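Local coordinates for acyl-[acyl-carrier-protein]--UDP-N-acetylglucosamine O-acyltransferase (PDB 4E6U) that catalyses transfer of an acyl chain from acyl carrier protein to UDP-N-acetylglucosamine, a step of lipopolysaccharide (lipid A) synthesis, at residues F55-Q60 with W85-N90. Sequence-based numbering, arbitrary orientation.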
ATOM      1  N   PHE A  55     -10.921  21.444 -10.583  1.00 12.68           N
ATOM      2  CA  PHE A  55     -11.129  22.237  -9.361  1.00 12.71           C
ATOM      3  C   PHE A  55      -9.924  22.178  -8.424  1.00 12.83           C
ATOM      4  O   PHE A  55     -10.049  21.917  -7.227  1.00 12.52           O
ATOM      5  CB  PHE A  55     -12.441  21.811  -8.673  1.00 13.69           C
ATOM      6  CG  PHE A  55     -13.626  21.958  -9.555  1.00 14.35           C
ATOM      7  CD1 PHE A  55     -14.352  23.150  -9.546  1.00 17.80           C
ATOM      8  CD2 PHE A  55     -13.986  20.954 -10.445  1.00 16.95           C
ATOM      9  CE1 PHE A  55     -15.439  23.319 -10.399  1.00 19.18           C
ATOM     10  CE2 PHE A  55     -15.081  21.116 -11.294  1.00 18.93           C
ATOM     11  CZ  PHE A  55     -15.797  22.301 -11.270  1.00 18.97           C
ATOM     12  N   THR A  56      -8.757  22.444  -8.997  1.00 12.46           N
ATOM     13  CA  THR A  56      -7.494  22.340  -8.293  1.00 12.38           C
ATOM     14  C   THR A  56      -6.630  23.547  -8.620  1.00 13.10           C
ATOM     15  O   THR A  56      -6.470  23.895  -9.799  1.00 13.44           O
ATOM     16  CB  THR A  56      -6.760  21.019  -8.690  1.00 12.67           C
ATOM     17  OG1 THR A  56      -7.563  19.906  -8.259  1.00 12.59           O
ATOM     18  CG2 THR A  56      -5.404  20.898  -8.032  1.00 13.63           C
ATOM     19  N   ARG A  57      -6.085  24.180  -7.583  1.00 13.39           N
ATOM     20  CA  ARG A  57      -5.116  25.256  -7.750  1.00 14.07           C
ATOM     21  C   ARG A  57      -3.767  24.717  -7.344  1.00 14.10           C
ATOM     22  O   ARG A  57      -3.625  24.218  -6.224  1.00 15.07           O
ATOM     23  CB  ARG A  57      -5.480  26.465  -6.876  1.00 15.67           C
ATOM     24  CG  ARG A  57      -6.816  27.066  -7.239  0.60 18.52           C
ATOM     25  CD  ARG A  57      -7.180  28.251  -6.342  0.60 22.65           C
ATOM     26  NE  ARG A  57      -8.596  28.580  -6.505  0.60 25.17           N
ATOM     27  CZ  ARG A  57      -9.569  28.241  -5.662  0.60 26.24           C
ATOM     28  NH1 ARG A  57      -9.308  27.566  -4.544  0.60 25.65           N
ATOM     29  NH2 ARG A  57     -10.821  28.590  -5.939  0.60 27.51           N
ATOM     30  N   ILE A  58      -2.798  24.753  -8.255  1.00 13.84           N
ATOM     31  CA  ILE A  58      -1.442  24.269  -8.021  1.00 13.50           C
ATOM     32  C   ILE A  58      -0.490  25.451  -8.096  1.00 13.31           C
ATOM     33  O   ILE A  58      -0.531  26.208  -9.062  1.00 14.55           O
ATOM     34  CB  ILE A  58      -1.043  23.195  -9.069  1.00 13.23           C
ATOM     35  CG1 ILE A  58      -1.998  22.003  -8.942  1.00 14.64           C
ATOM     36  CG2 ILE A  58       0.412  22.767  -8.891  1.00 13.96           C
ATOM     37  CD1 ILE A  58      -1.916  20.986 -10.067  1.00 14.51           C
ATOM     38  N   GLY A  59       0.355  25.603  -7.089  1.00 13.28           N
ATOM     39  CA  GLY A  59       1.304  26.719  -7.040  1.00 13.30           C
ATOM     40  C   GLY A  59       2.524  26.549  -7.917  1.00 13.90           C
ATOM     41  O   GLY A  59       2.485  25.878  -8.950  1.00 13.56           O
ATOM     42  N   GLN A  60       3.618  27.164  -7.497  1.00 13.65           N
ATOM     43  CA  GLN A  60       4.791  27.286  -8.338  1.00 14.43           C
ATOM     44  C   GLN A  60       5.809  26.222  -8.024  1.00 12.92           C
ATOM     45  O   GLN A  60       5.933  25.780  -6.878  1.00 13.70           O
ATOM     46  CB  GLN A  60       5.443  28.657  -8.109  1.00 16.04           C
ATOM     47  CG  GLN A  60       4.539  29.828  -8.510  1.00 18.45           C
ATOM     48  CD  GLN A  60       5.215  31.194  -8.415  1.00 24.21           C
ATOM     49  OE1 GLN A  60       4.728  32.166  -8.994  1.00 29.97           O
ATOM     50  NE2 GLN A  60       6.319  31.274  -7.693  1.00 26.78           N
ATOM     51  N   TRP A  85     -12.868  21.723  -3.800  1.00 14.61           N
ATOM     52  CA  TRP A  85     -11.557  22.096  -4.319  1.00 13.76           C
ATOM     53  C   TRP A  85     -10.404  21.365  -3.654  1.00 13.45           C
ATOM     54  O   TRP A  85     -10.523  20.836  -2.538  1.00 12.72           O
ATOM     55  CB  TRP A  85     -11.362  23.610  -4.124  1.00 14.81           C
ATOM     56  CG  TRP A  85     -12.275  24.408  -4.991  1.00 17.32           C
ATOM     57  CD1 TRP A  85     -13.590  24.725  -4.742  1.00 20.74           C
ATOM     58  CD2 TRP A  85     -11.953  24.974  -6.263  1.00 19.86           C
ATOM     59  NE1 TRP A  85     -14.097  25.456  -5.790  1.00 22.14           N
ATOM     60  CE2 TRP A  85     -13.115  25.632  -6.729  1.00 21.17           C
ATOM     61  CE3 TRP A  85     -10.789  25.006  -7.044  1.00 21.12           C
ATOM     62  CZ2 TRP A  85     -13.152  26.302  -7.965  1.00 23.27           C
ATOM     63  CZ3 TRP A  85     -10.829  25.676  -8.280  1.00 23.39           C
ATOM     64  CH2 TRP A  85     -12.006  26.309  -8.715  1.00 22.90           C
ATOM     65  N   LEU A  86      -9.287  21.375  -4.366  1.00 11.90           N
ATOM     66  CA  LEU A  86      -7.974  21.045  -3.847  1.00 11.71           C
ATOM     67  C   LEU A  86      -7.044  22.222  -4.096  1.00 11.91           C
ATOM     68  O   LEU A  86      -7.037  22.775  -5.196  1.00 12.60           O
ATOM     69  CB  LEU A  86      -7.396  19.776  -4.517  1.00 11.83           C
ATOM     70  CG  LEU A  86      -5.909  19.454  -4.268  1.00 10.93           C
ATOM     71  CD1 LEU A  86      -5.669  19.122  -2.805  1.00 12.68           C
ATOM     72  CD2 LEU A  86      -5.479  18.273  -5.136  1.00 12.36           C
ATOM     73  N   GLU A  87      -6.255  22.574  -3.089  1.00 11.82           N
ATOM     74  CA  GLU A  87      -5.177  23.541  -3.246  1.00 12.95           C
ATOM     75  C   GLU A  87      -3.840  22.923  -2.884  1.00 12.97           C
ATOM     76  O   GLU A  87      -3.727  22.227  -1.868  1.00 13.35           O
ATOM     77  CB  GLU A  87      -5.450  24.772  -2.358  1.00 14.28           C
ATOM     78  CG  GLU A  87      -6.540  25.671  -2.899  0.60 14.42           C
ATOM     79  CD  GLU A  87      -6.930  26.795  -1.959  0.60 17.26           C
ATOM     80  OE1 GLU A  87      -6.385  26.879  -0.833  0.60 19.28           O
ATOM     81  OE2 GLU A  87      -7.819  27.573  -2.366  0.60 18.73           O
ATOM     82  N   ILE A  88      -2.833  23.177  -3.710  1.00 12.08           N
ATOM     83  CA  ILE A  88      -1.474  22.743  -3.485  1.00 12.26           C
ATOM     84  C   ILE A  88      -0.599  23.992  -3.575  1.00 12.07           C
ATOM     85  O   ILE A  88      -0.771  24.781  -4.512  1.00 12.77           O
ATOM     86  CB  ILE A  88      -1.066  21.719  -4.574  1.00 12.34           C
ATOM     87  CG1 ILE A  88      -1.835  20.409  -4.379  1.00 13.07           C
ATOM     88  CG2 ILE A  88       0.430  21.466  -4.575  1.00 13.76           C
ATOM     89  CD1 ILE A  88      -1.777  19.484  -5.600  1.00 13.60           C
ATOM     90  N   GLY A  89       0.319  24.156  -2.627  1.00 12.33           N
ATOM     91  CA  GLY A  89       1.216  25.329  -2.609  1.00 12.54           C
ATOM     92  C   GLY A  89       2.380  25.187  -3.566  1.00 12.93           C
ATOM     93  O   GLY A  89       2.196  24.810  -4.739  1.00 13.60           O
ATOM     94  N   ASN A  90       3.575  25.510  -3.089  1.00 12.89           N
ATOM     95  CA  ASN A  90       4.743  25.621  -3.945  1.00 12.55           C
ATOM     96  C   ASN A  90       5.801  24.602  -3.593  1.00 13.15           C
ATOM     97  O   ASN A  90       5.907  24.182  -2.445  1.00 13.03           O
ATOM     98  CB  ASN A  90       5.367  27.009  -3.769  1.00 14.37           C
ATOM     99  CG  ASN A  90       4.365  28.109  -3.913  1.00 15.12           C
ATOM    100  OD1 ASN A  90       3.595  28.156  -4.859  1.00 16.13           O
ATOM    101  ND2 ASN A  90       4.375  29.033  -2.946  1.00 19.83           N
TER
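Trp85 and Arg57 both turn CG beside their own backbone N and anti to the carbonyl carbon (chi1 -68° and -62°), and the extended arginine chain carries NE to the indole. Guanidinium and indole lie flat on each other with nearly parallel planes, Arg57 CZ 4.0 Å from the centroid of the six-membered ring of Trp85, a cation-pi stack. Phe55 takes the opposite face of the indole: its CB makes a CH-pi contact there, and its ring edge, led by CD1 3.7 Å from Trp85 CZ2, meets that face in a T-shaped pair. A broad, flat tryptophan suits this place because it offers one face to a cation and the other to an aromatic edge. At the guanidinium edge, near its plane, Arg57 NH1 forms a salt bridge to Glu87 OE2 at 2.6 Å, while Glu87 OE1 pairs with Lys112 on the next strand. Stack and salt bridge belong to one of two modelled conformers of Arg57 and Glu87.

Beneath this face, strands 56-58 and 85-88 run parallel as successive coils of the left-handed beta-helix of this hexapeptide-repeat family. Arg57 N donates to Leu86 O, and its carbonyl O accepts from Ile88 N at 2.8 Å. On the buried face Ile58 lies alongside Ile88 and Thr56 alongside Leu86; Thr56 OG1 is satisfied by Gly54 O. At the turn, Gly59 N bonds to Ile88 O and weakly to Gly89 O; glycine, lacking a side chain, suits this close approach, its CA 3.5 Å from Asn90 OD1. That amide oxygen takes the N-H of Gln60 almost straight (176°), continuing the bonding past the strand ends. In this conformer the arginine charge would be offset by a carboxylate and an indole face, and Lys112, Glu87 and Arg57 alternate in charge across three adjacent coils.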